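Local atomic coordinates of ABC-type phosphate transport system, periplasmic component (Lactobacillus brevis, PDB entry 4ECF), a protein that probably binds phosphate outside the cytoplasmic membrane as the solute-binding component of the PstSACB ABC transporter that imports it. Residues S5-G10 with F33-G38; P85-K90 with G168-V173; V91-L96 with Q183-N188. All coordinates share one frame; numbering follows the deposited sequence.

Contact 1: residues S5-G10 with F33-G38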
loop_
_atom_site.group_PDB
_atom_site.type_symbol
_atom_site.label_atom_id
_atom_site.label_comp_id
_atom_site.label_asym_id
_atom_site.label_seq_id
_atom_site.Cartn_x
_atom_site.Cartn_y
_atom_site.Cartn_z
ATOM N N SER A 5 -24.380 -9.490 -6.015
ATOM C CA SER A 5 -22.998 -9.320 -6.397
ATOM C C SER A 5 -22.578 -7.864 -6.249
ATOM O O SER A 5 -23.351 -6.941 -6.493
ATOM C CB SER A 5 -22.765 -9.723 -7.848
ATOM O OG SER A 5 -23.131 -11.073 -8.058
ATOM N N ILE A 6 -21.333 -7.669 -5.857
ATOM C CA ILE A 6 -20.685 -6.338 -5.870
ATOM C C ILE A 6 -19.243 -6.498 -6.394
ATOM O O ILE A 6 -18.683 -7.591 -6.380
ATOM C CB ILE A 6 -20.652 -5.637 -4.491
ATOM C CG1 ILE A 6 -19.726 -6.420 -3.507
ATOM C CG2 ILE A 6 -22.075 -5.366 -3.958
ATOM C CD1 ILE A 6 -19.497 -5.717 -2.143
ATOM N N THR A 7 -18.647 -5.374 -6.810
ATOM C CA THR A 7 -17.291 -5.308 -7.317
ATOM C C THR A 7 -16.508 -4.163 -6.661
ATOM O O THR A 7 -16.990 -3.017 -6.562
ATOM C CB THR A 7 -17.287 -5.177 -8.823
ATOM O OG1 THR A 7 -17.959 -6.308 -9.426
ATOM C CG2 THR A 7 -15.882 -5.094 -9.404
ATOM N N ALA A 8 -15.323 -4.514 -6.147
ATOM C CA ALA A 8 -14.360 -3.586 -5.543
ATOM C C ALA A 8 -13.087 -3.626 -6.371
ATOM O O ALA A 8 -12.602 -4.719 -6.704
ATOM C CB ALA A 8 -14.058 -4.019 -4.122
ATOM N N VAL A 9 -12.570 -2.469 -6.759
ATOM C CA VAL A 9 -11.352 -2.427 -7.559
ATOM C C VAL A 9 -10.385 -1.347 -7.025
ATOM O O VAL A 9 -10.808 -0.422 -6.336
ATOM C CB VAL A 9 -11.598 -2.139 -9.040
ATOM C CG1 VAL A 9 -12.728 -3.015 -9.606
ATOM C CG2 VAL A 9 -11.846 -0.673 -9.292
ATOM N N GLY A 10 -9.100 -1.499 -7.339
ATOM C CA GLY A 10 -8.109 -0.434 -7.087
ATOM C C GLY A 10 -6.839 -0.909 -6.419
ATOM O O GLY A 10 -6.131 -1.743 -6.960
ATOM N N PHE A 33 -21.739 -12.657 -3.715
ATOM C CA PHE A 33 -20.594 -12.691 -4.611
ATOM C C PHE A 33 -19.865 -11.370 -4.519
ATOM O O PHE A 33 -20.487 -10.318 -4.628
ATOM C CB PHE A 33 -21.056 -12.890 -6.062
ATOM C CG PHE A 33 -21.822 -14.157 -6.267
ATOM C CD1 PHE A 33 -23.193 -14.185 -6.020
ATOM C CD2 PHE A 33 -21.172 -15.332 -6.632
ATOM C CE1 PHE A 33 -23.923 -15.370 -6.165
ATOM C CE2 PHE A 33 -21.899 -16.519 -6.786
ATOM C CZ PHE A 33 -23.267 -16.529 -6.549
ATOM N N ILE A 34 -18.553 -11.418 -4.285
ATOM C CA ILE A 34 -17.753 -10.215 -4.178
ATOM C C ILE A 34 -16.570 -10.376 -5.112
ATOM O O ILE A 34 -15.686 -11.210 -4.883
ATOM C CB ILE A 34 -17.284 -9.956 -2.717
ATOM C CG1 ILE A 34 -18.534 -9.841 -1.802
ATOM C CG2 ILE A 34 -16.376 -8.722 -2.642
ATOM C CD1 ILE A 34 -18.167 -9.762 -0.336
ATOM N N ASN A 35 -16.525 -9.508 -6.122
ATOM C CA ASN A 35 -15.507 -9.550 -7.157
ATOM C C ASN A 35 -14.495 -8.487 -6.835
ATOM O O ASN A 35 -14.860 -7.365 -6.582
ATOM C CB ASN A 35 -16.154 -9.247 -8.484
ATOM C CG ASN A 35 -17.204 -10.250 -8.837
ATOM O OD1 ASN A 35 -16.889 -11.391 -9.134
ATOM N ND2 ASN A 35 -18.472 -9.848 -8.741
ATOM N N VAL A 36 -13.212 -8.846 -6.828
ATOM C CA VAL A 36 -12.154 -7.910 -6.430
ATOM C C VAL A 36 -11.148 -7.831 -7.574
ATOM O O VAL A 36 -10.745 -8.864 -8.149
ATOM C CB VAL A 36 -11.442 -8.386 -5.143
ATOM C CG1 VAL A 36 -10.491 -7.320 -4.656
ATOM C CG2 VAL A 36 -12.456 -8.696 -4.042
ATOM N N GLN A 37 -10.793 -6.614 -7.937
ATOM C CA GLN A 37 -9.732 -6.391 -8.922
ATOM C C GLN A 37 -8.678 -5.454 -8.357
ATOM O O GLN A 37 -8.912 -4.711 -7.407
ATOM C CB GLN A 37 -10.280 -5.715 -10.182
ATOM C CG GLN A 37 -11.388 -6.477 -10.901
ATOM C CD GLN A 37 -11.991 -5.699 -12.077
ATOM O OE1 GLN A 37 -11.427 -4.692 -12.568
ATOM N NE2 GLN A 37 -13.121 -6.183 -12.563
ATOM N N GLY A 38 -7.517 -5.469 -9.018
ATOM C CA GLY A 38 -6.456 -4.492 -8.764
ATOM C C GLY A 38 -6.628 -3.254 -9.623
ATOM O O GLY A 38 -7.764 -2.750 -9.796
HETATM O O HOH W 1 -20.727 -11.549 -9.627
#

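Contact 2: residues P85-K90 with G168-V173. With EDO (1,2-ethanediol), chain K.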
loop_
_atom_site.group_PDB
_atom_site.type_symbol
_atom_site.label_atom_id
_atom_site.label_comp_id
_atom_site.label_asym_id
_atom_site.label_seq_id
_atom_site.Cartn_x
_atom_site.Cartn_y
_atom_site.Cartn_z
ATOM N N PRO A 85 10.908 -0.385 1.358
ATOM C CA PRO A 85 11.803 -0.702 0.230
ATOM C C PRO A 85 12.142 -2.180 0.248
ATOM O O PRO A 85 12.195 -2.826 1.316
ATOM C CB PRO A 85 13.060 0.116 0.507
ATOM C CG PRO A 85 12.805 0.942 1.704
ATOM C CD PRO A 85 11.592 0.410 2.393
ATOM N N ILE A 86 12.294 -2.742 -0.958
ATOM C CA ILE A 86 12.745 -4.095 -1.134
ATOM C C ILE A 86 13.848 -4.127 -2.160
ATOM O O ILE A 86 13.865 -3.339 -3.086
ATOM C CB ILE A 86 11.604 -5.060 -1.589
ATOM C CG1 ILE A 86 10.850 -4.546 -2.829
ATOM C CG2 ILE A 86 10.594 -5.305 -0.435
ATOM C CD1 ILE A 86 10.074 -5.640 -3.561
ATOM N N VAL A 87 14.802 -5.024 -1.955
ATOM C CA VAL A 87 15.912 -5.176 -2.868
ATOM C C VAL A 87 16.117 -6.623 -3.261
ATOM O O VAL A 87 15.696 -7.541 -2.582
ATOM C CB VAL A 87 17.224 -4.620 -2.285
ATOM C CG1 VAL A 87 17.111 -3.126 -1.982
ATOM C CG2 VAL A 87 17.658 -5.406 -1.055
ATOM N N ASN A 88 16.789 -6.804 -4.394
ATOM C CA ASN A 88 17.233 -8.116 -4.806
ATOM C C ASN A 88 18.185 -8.634 -3.730
ATOM O O ASN A 88 18.956 -7.872 -3.155
ATOM C CB ASN A 88 17.917 -8.002 -6.164
ATOM C CG ASN A 88 18.459 -9.332 -6.659
ATOM O OD1 ASN A 88 19.594 -9.694 -6.359
ATOM N ND2 ASN A 88 17.663 -10.052 -7.427
ATOM N N LYS A 89 18.086 -9.910 -3.403
ATOM C CA LYS A 89 18.817 -10.450 -2.246
ATOM C C LYS A 89 20.347 -10.426 -2.357
ATOM O O LYS A 89 21.045 -10.605 -1.357
ATOM C CB LYS A 89 18.318 -11.878 -1.962
ATOM C CG LYS A 89 16.903 -11.918 -1.435
ATOM C CD LYS A 89 16.464 -13.307 -0.973
ATOM C CE LYS A 89 16.587 -14.351 -2.077
ATOM N NZ LYS A 89 16.165 -15.708 -1.605
ATOM N N LYS A 90 20.879 -10.185 -3.556
ATOM C CA LYS A 90 22.313 -10.137 -3.759
ATOM C C LYS A 90 22.918 -8.720 -3.794
ATOM O O LYS A 90 24.113 -8.581 -4.089
ATOM C CB LYS A 90 22.689 -10.948 -5.011
ATOM C CG LYS A 90 22.285 -12.408 -4.911
ATOM C CD LYS A 90 22.929 -13.247 -6.011
ATOM C CE LYS A 90 22.149 -14.529 -6.296
ATOM N NZ LYS A 90 22.037 -15.445 -5.122
ATOM N N GLY A 168 20.639 -6.173 -8.848
ATOM C CA GLY A 168 20.791 -4.747 -8.593
ATOM C C GLY A 168 19.497 -4.000 -8.257
ATOM O O GLY A 168 19.550 -2.824 -7.964
ATOM N N ALA A 169 18.348 -4.681 -8.306
ATOM C CA ALA A 169 17.025 -4.000 -8.241
ATOM C C ALA A 169 16.653 -3.498 -6.843
ATOM O O ALA A 169 16.891 -4.173 -5.855
ATOM C CB ALA A 169 15.920 -4.925 -8.758
ATOM N N ILE A 170 16.044 -2.322 -6.830
ATOM C CA ILE A 170 15.321 -1.815 -5.687
ATOM C C ILE A 170 13.946 -1.277 -6.087
ATOM O O ILE A 170 13.787 -0.650 -7.094
ATOM C CB ILE A 170 16.165 -0.750 -4.946
ATOM C CG1 ILE A 170 15.438 -0.241 -3.717
ATOM C CG2 ILE A 170 16.568 0.405 -5.899
ATOM C CD1 ILE A 170 16.277 0.642 -2.785
ATOM N N SER A 171 12.963 -1.508 -5.221
ATOM C CA SER A 171 11.612 -0.953 -5.376
ATOM C C SER A 171 10.994 -0.796 -3.991
ATOM O O SER A 171 11.698 -0.735 -2.975
ATOM C CB SER A 171 10.730 -1.804 -6.279
ATOM O OG SER A 171 9.592 -1.065 -6.709
ATOM N N TYR A 172 9.691 -0.664 -3.995
ATOM C CA TYR A 172 8.932 -0.480 -2.751
ATOM C C TYR A 172 7.642 -1.263 -2.856
ATOM O O TYR A 172 7.036 -1.313 -3.926
ATOM C CB TYR A 172 8.698 1.015 -2.520
ATOM C CG TYR A 172 8.367 1.771 -3.751
ATOM C CD1 TYR A 172 7.083 1.812 -4.238
ATOM C CD2 TYR A 172 9.373 2.369 -4.535
ATOM C CE1 TYR A 172 6.766 2.489 -5.404
ATOM C CE2 TYR A 172 9.075 3.053 -5.691
ATOM C CZ TYR A 172 7.753 3.111 -6.142
ATOM O OH TYR A 172 7.453 3.790 -7.310
ATOM N N VAL A 173 7.170 -1.809 -1.720
ATOM C CA VAL A 173 5.983 -2.617 -1.694
ATOM C C VAL A 173 5.382 -2.640 -0.303
ATOM O O VAL A 173 6.075 -2.450 0.709
ATOM C CB VAL A 173 6.258 -4.068 -2.183
ATOM C CG1 VAL A 173 6.943 -4.925 -1.103
ATOM C CG2 VAL A 173 5.017 -4.662 -2.815
HETATM C C1 EDO K . 20.073 -12.395 -9.575
HETATM O O1 EDO K . 20.624 -11.589 -8.523
HETATM C C2 EDO K . 19.244 -13.534 -8.999
HETATM O O2 EDO K . 18.276 -13.004 -8.090
HETATM O O HOH W 2 21.770 -7.854 -6.937
#

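Contact 3: residues V91-L96 with Q183-N188. With EDO (1,2-ethanediol), chain F.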
loop_
_atom_site.group_PDB
_atom_site.type_symbol
_atom_site.label_atom_id
_atom_site.label_comp_id
_atom_site.label_asym_id
_atom_site.label_seq_id
_atom_site.Cartn_x
_atom_site.Cartn_y
_atom_site.Cartn_z
ATOM N N VAL A 91 22.168 -7.663 -3.445
ATOM C CA VAL A 91 22.752 -6.303 -3.571
ATOM C C VAL A 91 23.789 -5.998 -2.478
ATOM O O VAL A 91 24.554 -5.037 -2.611
ATOM C CB VAL A 91 21.717 -5.160 -3.672
ATOM C CG1 VAL A 91 20.680 -5.447 -4.767
ATOM C CG2 VAL A 91 21.045 -4.845 -2.340
ATOM N N GLY A 92 23.793 -6.796 -1.405
ATOM C CA GLY A 92 24.817 -6.677 -0.360
ATOM C C GLY A 92 24.542 -5.669 0.752
ATOM O O GLY A 92 25.478 -5.298 1.458
ATOM N N VAL A 93 23.297 -5.192 0.868
ATOM C CA VAL A 93 22.900 -4.315 1.964
ATOM C C VAL A 93 21.522 -4.677 2.478
ATOM O O VAL A 93 20.655 -5.208 1.745
ATOM C CB VAL A 93 22.914 -2.811 1.610
ATOM C CG1 VAL A 93 24.252 -2.411 0.972
ATOM C CG2 VAL A 93 21.770 -2.494 0.689
ATOM N N LYS A 94 21.329 -4.361 3.749
ATOM C CA LYS A 94 20.092 -4.594 4.468
ATOM C C LYS A 94 19.510 -3.333 5.103
ATOM O O LYS A 94 18.423 -3.378 5.688
ATOM C CB LYS A 94 20.320 -5.669 5.548
ATOM C CG LYS A 94 20.597 -7.042 4.945
ATOM C CD LYS A 94 20.444 -8.175 5.934
ATOM C CE LYS A 94 20.927 -9.474 5.296
ATOM N NZ LYS A 94 20.026 -10.615 5.620
ATOM N N ASN A 95 20.215 -2.213 4.956
ATOM C CA ASN A 95 19.848 -0.952 5.570
ATOM C C ASN A 95 20.332 0.177 4.684
ATOM O O ASN A 95 21.360 0.033 4.021
ATOM C CB ASN A 95 20.494 -0.765 6.944
ATOM C CG ASN A 95 20.128 0.566 7.592
ATOM O OD1 ASN A 95 18.988 0.762 8.052
ATOM N ND2 ASN A 95 21.096 1.534 7.552
ATOM N N LEU A 96 19.553 1.258 4.658
ATOM C CA LEU A 96 19.985 2.559 4.087
ATOM C C LEU A 96 19.575 3.685 5.011
ATOM O O LEU A 96 18.569 3.567 5.721
ATOM C CB LEU A 96 19.336 2.802 2.712
ATOM C CG LEU A 96 19.745 1.868 1.579
ATOM C CD1 LEU A 96 18.808 2.106 0.380
ATOM C CD2 LEU A 96 21.188 1.971 1.135
ATOM N N GLN A 183 14.389 -8.911 -0.208
ATOM C CA GLN A 183 14.910 -8.437 1.063
ATOM C C GLN A 183 14.333 -7.066 1.370
ATOM O O GLN A 183 14.571 -6.129 0.615
ATOM C CB GLN A 183 16.449 -8.402 1.022
ATOM C CG GLN A 183 17.129 -7.618 2.151
ATOM C CD GLN A 183 17.172 -8.406 3.440
ATOM O OE1 GLN A 183 17.869 -9.409 3.513
ATOM N NE2 GLN A 183 16.438 -7.949 4.476
ATOM N N ALA A 184 13.562 -6.940 2.454
ATOM C CA ALA A 184 13.113 -5.632 2.963
ATOM C C ALA A 184 14.280 -4.920 3.594
ATOM O O ALA A 184 15.057 -5.511 4.343
ATOM C CB ALA A 184 11.993 -5.763 4.016
ATOM N N LEU A 185 14.400 -3.637 3.317
ATOM C CA LEU A 185 15.393 -2.823 3.981
ATOM C C LEU A 185 14.892 -2.144 5.236
ATOM O O LEU A 185 13.773 -1.588 5.263
ATOM C CB LEU A 185 15.890 -1.713 3.030
ATOM C CG LEU A 185 16.586 -2.138 1.752
ATOM C CD1 LEU A 185 17.012 -0.936 0.919
ATOM C CD2 LEU A 185 17.774 -3.072 1.975
ATOM N N SER A 186 15.771 -2.093 6.238
ATOM C CA SER A 186 15.646 -1.156 7.327
ATOM C C SER A 186 16.060 0.214 6.758
ATOM O O SER A 186 16.832 0.264 5.777
ATOM C CB SER A 186 16.554 -1.560 8.497
ATOM O OG SER A 186 16.051 -2.736 9.147
ATOM N N LEU A 187 15.559 1.279 7.377
ATOM C CA LEU A 187 15.918 2.671 7.031
ATOM C C LEU A 187 16.345 3.361 8.315
ATOM O O LEU A 187 15.585 3.331 9.331
ATOM C CB LEU A 187 14.755 3.419 6.386
ATOM C CG LEU A 187 14.329 2.857 5.066
ATOM C CD1 LEU A 187 13.050 3.549 4.573
ATOM C CD2 LEU A 187 15.457 3.083 4.075
ATOM N N ASN A 188 17.521 3.971 8.312
ATOM C CA ASN A 188 18.094 4.591 9.509
ATOM C C ASN A 188 18.175 3.596 10.681
ATOM O O ASN A 188 17.984 3.945 11.855
ATOM C CB ASN A 188 17.230 5.827 9.863
ATOM C CG ASN A 188 17.057 6.735 8.676
ATOM O OD1 ASN A 188 18.054 7.250 8.109
ATOM N ND2 ASN A 188 15.829 6.890 8.224
HETATM C C1 EDO F . 12.657 4.948 9.258
HETATM O O1 EDO F . 13.317 6.219 9.458
HETATM C C2 EDO F . 11.666 4.948 8.099
HETATM O O2 EDO F . 10.631 5.917 8.255
#

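Contact 1: residues S5-G10 with F33-G38
Ser5 pairs with Phe33, and the parallel pairing runs on to Ala8 with Val36, Gly10 and Gly38 staying in register beyond it; the two strand axes come within 4.6 Å and differ by 10° in direction. The ladder alternates as parallel strands do: Ile6 N donates to Phe33 O, Ile6 O accepts from Asn35 N, Ala8 N donates to Asn35 O, and Ala8 O accepts from Gln37 N at 2.9 Å. The far end is slacker, with Gly10 N reaching Gln37 O at 3.2 Å from above the carbonyl plane and making only a weak bond to Gly38 O. Strand 4-10, helix 15-28 and strand 32-39 form a beta-alpha-beta unit, and this pair is its sheet half. On the face carrying Ile6, Ala8, Ile34 and Val36, Ile6 and Ile34 lie side by side, CG1 to CG1 at 4.0 Å; helix 15-28 covers Ile34 and Val36, while helix 218-228 packs on both isoleucines. The face of Ser5, Thr7, Asn35 and Gln37 is more polar, though Val9 and Phe33 share it. Asn35 has CG beside its backbone N (chi1 -61°), and its ND2 adds a weak bond to Ile6 O, which Asn35 N already grips. A water accepts from Asn35 ND2 at 3.0 Å and also bonds Ser5 OG, bridging the strands. Ser5 OG sits 3.4 Å from Phe33 CB, and Gln37 runs beside Val9, with Val9 CG1 3.7 Å from Gln37 CB.

Contact 2: residues P85-K90 with G168-V173
Ile86 and Ser171 form the hydrogen-bonded pair of a short antiparallel ladder, Ile86 N to Ser171 O at 2.9 Å and Ser171 N to Ile86 O at 3.0 Å, flanked by the non-hydrogen-bonded pairs Pro85-Tyr172 and Val87-Ile170, with the strand directions 145° apart. The first of these bonds meets Ser171 O from well above its carbonyl plane; a third backbone bond runs from Asn88 N to Ala169 O. Val87 CG1 packs on Ile170 CG1 at 3.8 Å, and Trp112 touches both side chains. On the face of Ile86 and Ser171, Ile86 holds CG1 between its backbone N and carbonyl carbon (chi1 52°) and CG2 beside the N, and CG2 meets Val173 CG1 at 3.7 Å, the two side chains crossing obliquely. Helix 156-165 covers this face, Val163 lying against both Ile86 and Ser171. The pair belongs to the mixed sheet of a periplasmic binding protein fold: strand 169-174 has strand 73-87 antiparallel along one edge and strand 123-127 parallel along the other. Polar ends on it turn to that second neighbour, Ser171 OG bonding Ile125 O and Tyr172 OH bonding both Asn126 ND2 and Arg127 N, while the tyrosine ring stacks with Phe137. Asn88 OD1 takes the amide of Lys90 at 3.1 Å, an Asx turn. The same oxygen accepts from a water that in turn accepts from Gly168 N, and from O1 of a 1,2-ethanediol molecule, probably from the crystallisation liquor. Asn88 ND2 donates to O2 of that diol at 3.1 Å and also to Val163 O.

Contact 3: residues V91-L96 with Q183-N188
Gln183 sends CG anti to its backbone N (chi1 166°) and then bends at chi2 (78°), bringing its amide to the side chain of Lys94, which runs out extended as far as CE. The two side chains cross at about a right angle. Gln183 OE1 lies against the end of the lysine's aliphatic chain, 3.5 Å from Lys94 CE, and accepts a weak bond from Lys94 NZ at 3.2 Å. The other arm of the amide, NE2, donates at 2.8 Å to Ala184 O, which lies in the plane of the Gln183 amide, and this helps fix the rotation of the group and keep OE1 turned to the lysine. An alanine in place of Gln183 would probably leave Lys94 NZ without this acceptor and its methylene chain without the amide it rests on. Beyond this pair the backbones join in a short parallel ladder, Asn95 with Ser186 and Leu96 with Leu187: Ser186 N donates to Lys94 O, Leu96 N to Ser186 O, and Asn188 N to Leu96 O at 2.8 Å. Asn95 OD1 and Ser186 O, two acceptors, stand close together, but the former takes the amide of His189. On the buried face Leu96 CD1 meets Leu185 CD1 at 3.6 Å, and Leu187 CD2 lies 4.1 Å from Leu96 CB. At the end, Asn188 ND2 donates to O1 of a 1,2-ethanediol, and its OD1 accepts from Thr98 N. Helix 98-105 covers Leu96 and Leu187, Leu101 lying against both, while strand 73-87 borders strand 183-187, its Pro85 and Val87 touching Leu187 and Leu185 respectively.

All three contacts belong to one mixed sheet, but contact 1 lies across the chain's centre from the other two, its centre about 30 Å from that of contact 2 and about 35 Å from that of contact 3. Contacts 2 and 3 are neighbours, centres about 9 Å apart, sewn together where strand 73-87 pairs with strand 183-187: Val87 CG1 packs on Leu185 CD1. In contact 2 every touching residue is buried, and the pairing is antiparallel and mostly aliphatic. Contacts 1 and 3 are parallel and only partly buried, each with an apolar side under helix, two helices in contact 1 and one in contact 3, and a more polar side, where side-chain amides act in both and a serine hydroxyl joins a water in contact 1.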